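Local atomic coordinates of chloride intracellular channel Clic (Drosophila melanogaster, PDB entry 2YV7), a protein that may insert into membranes from a soluble globular state and form chloride ion channels whose activity depends on pH. Residues 31-34 and 35-38. Residues are numbered along the deposited sequence; the frame is centred on the assembly and turned at random.
Sequences TIDG and RRKG
With CG lodged between its own backbone N and carbonyl carbon (chi1 85°), the carboxylate of Asp33 folds back over the turn that follows, while a bend at chi3 (-67°) in Arg36 swings the guanidinium across to Asp33 and Ile32. Two backbone N-H groups converge on one oxygen. Arg36 N meets the syn lone pair of Asp33 OD1 at 2.9 Å; Arg35 N reaches Asp33 OD1 at 2.6 Å from well above the carboxylate plane. The bond to Arg35, two residues on, makes this an Asx turn, with Gly34 at its bend in a positive-phi conformation (71°). The turn belongs to the loop between strand 22-28 and helix 41-55, the first strand-to-helix connection of the thioredoxin-like N-terminal domain in this GST fold. Asp33 OD2 lies 3.3 Å from Arg36 CG. Asp33 CG lies over one guanidinium face, displaced toward its rim, and the contact of Asp33 OD2 with Arg36 NH1, a long 3.8 Å, is electrostatic, no N-H being aimed at the oxygen. The stronger polar partner is Asp226 of helix 224-235, salt-bridged to Arg36 NE. At the guanidinium edge, Ile32 CD1 lies in plane, 3.9 Å from Arg36 NH2, and Ile32 also packs on that helix.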
ATOM      1  N   THR A  31      -9.187  -9.022  10.025  1.00 39.19           N
ATOM      2  CA  THR A  31     -10.468  -9.629  10.175  1.00 46.33           C
ATOM      3  C   THR A  31     -10.312 -11.071  10.651  1.00 44.65           C
ATOM      4  O   THR A  31     -11.291 -11.748  10.887  1.00 51.20           O
ATOM      5  CB  THR A  31     -11.138  -9.608   8.803  1.00 48.42           C
ATOM      6  OG1 THR A  31     -10.137  -9.880   7.789  1.00 49.93           O
ATOM      7  CG2 THR A  31     -11.757  -8.211   8.550  1.00 50.84           C
ATOM      8  N   ILE A  32      -9.078 -11.530  10.806  1.00 40.70           N
ATOM      9  CA  ILE A  32      -8.822 -12.846  11.410  1.00 40.89           C
ATOM     10  C   ILE A  32      -8.631 -12.738  12.916  1.00 44.96           C
ATOM     11  O   ILE A  32      -9.281 -13.467  13.674  1.00 46.94           O
ATOM     12  CB  ILE A  32      -7.607 -13.554  10.790  1.00 37.34           C
ATOM     13  CG1 ILE A  32      -7.904 -13.931   9.332  1.00 38.42           C
ATOM     14  CG2 ILE A  32      -7.215 -14.840  11.591  1.00 35.56           C
ATOM     15  CD1 ILE A  32      -6.660 -14.223   8.519  1.00 37.80           C
ATOM     16  N   ASP A  33      -7.753 -11.856  13.373  1.00 41.88           N
ATOM     17  CA  ASP A  33      -7.504 -11.794  14.811  1.00 43.20           C
ATOM     18  C   ASP A  33      -7.874 -10.473  15.500  1.00 43.01           C
ATOM     19  O   ASP A  33      -7.794 -10.361  16.717  1.00 48.89           O
ATOM     20  CB  ASP A  33      -6.062 -12.176  15.115  1.00 43.64           C
ATOM     21  CG  ASP A  33      -5.105 -11.006  14.979  1.00 45.58           C
ATOM     22  OD1 ASP A  33      -5.500  -9.943  14.397  1.00 42.12           O
ATOM     23  OD2 ASP A  33      -3.972 -11.164  15.502  1.00 46.54           O
ATOM     24  N   GLY A  34      -8.235  -9.474  14.717  1.00 38.25           N
ATOM     25  CA  GLY A  34      -8.595  -8.184  15.259  1.00 37.82           C
ATOM     26  C   GLY A  34      -7.463  -7.360  15.843  1.00 40.18           C
ATOM     27  O   GLY A  34      -7.709  -6.294  16.391  1.00 43.82           O
ATOM     28  N   ARG A  35      -6.229  -7.844  15.728  1.00 41.72           N
ATOM     29  CA  ARG A  35      -5.079  -7.143  16.286  1.00 43.32           C
ATOM     30  C   ARG A  35      -4.007  -6.792  15.255  1.00 42.33           C
ATOM     31  O   ARG A  35      -3.445  -5.714  15.297  1.00 40.13           O
ATOM     32  CB  ARG A  35      -4.442  -7.962  17.400  1.00 50.47           C
ATOM     33  CG  ARG A  35      -5.362  -8.305  18.540  1.00 56.70           C
ATOM     34  CD  ARG A  35      -4.646  -9.183  19.540  1.00 57.48           C
ATOM     35  NE  ARG A  35      -5.491  -9.523  20.672  1.00 62.25           N
ATOM     36  CZ  ARG A  35      -6.117 -10.681  20.794  1.00 62.62           C
ATOM     37  NH1 ARG A  35      -5.980 -11.603  19.851  1.00 63.99           N
ATOM     38  NH2 ARG A  35      -6.875 -10.917  21.852  1.00 64.86           N
ATOM     39  N   ARG A  36      -3.705  -7.725  14.359  1.00 35.57           N
ATOM     40  CA  ARG A  36      -2.731  -7.480  13.301  1.00 36.15           C
ATOM     41  C   ARG A  36      -3.240  -6.386  12.375  1.00 33.98           C
ATOM     42  O   ARG A  36      -4.435  -6.200  12.238  1.00 31.16           O
ATOM     43  CB  ARG A  36      -2.496  -8.744  12.480  1.00 30.99           C
ATOM     44  CG  ARG A  36      -1.932  -9.884  13.242  1.00 37.41           C
ATOM     45  CD  ARG A  36      -1.328 -10.898  12.316  1.00 36.81           C
ATOM     46  NE  ARG A  36      -2.332 -11.552  11.496  1.00 37.34           N
ATOM     47  CZ  ARG A  36      -2.849 -12.736  11.775  1.00 37.59           C
ATOM     48  NH1 ARG A  36      -2.454 -13.372  12.859  1.00 37.44           N
ATOM     49  NH2 ARG A  36      -3.756 -13.275  10.987  1.00 36.47           N
ATOM     50  N   LYS A  37      -2.333  -5.675  11.725  1.00 31.34           N
ATOM     51  CA  LYS A  37      -2.791  -4.729  10.705  1.00 30.51           C
ATOM     52  C   LYS A  37      -3.620  -5.476   9.644  1.00 33.67           C
ATOM     53  O   LYS A  37      -3.302  -6.619   9.336  1.00 31.46           O
ATOM     54  CB  LYS A  37      -1.622  -4.038  10.071  1.00 34.64           C
ATOM     55  CG  LYS A  37      -0.703  -4.923   9.329  1.00 37.48           C
ATOM     56  CD  LYS A  37       0.533  -4.142   8.884  1.00 35.98           C
ATOM     57  CE  LYS A  37       1.337  -3.610  10.064  1.00 39.63           C
ATOM     58  NZ  LYS A  37       2.077  -4.729  10.709  1.00 35.25           N
ATOM     59  N   GLY A  38      -4.633  -4.829   9.061  1.00 30.71           N
ATOM     60  CA  GLY A  38      -5.479  -5.471   8.035  1.00 33.38           C
ATOM     61  C   GLY A  38      -4.935  -5.160   6.636  1.00 30.52           C
ATOM     62  O   GLY A  38      -3.821  -4.646   6.481  1.00 26.70           O
TER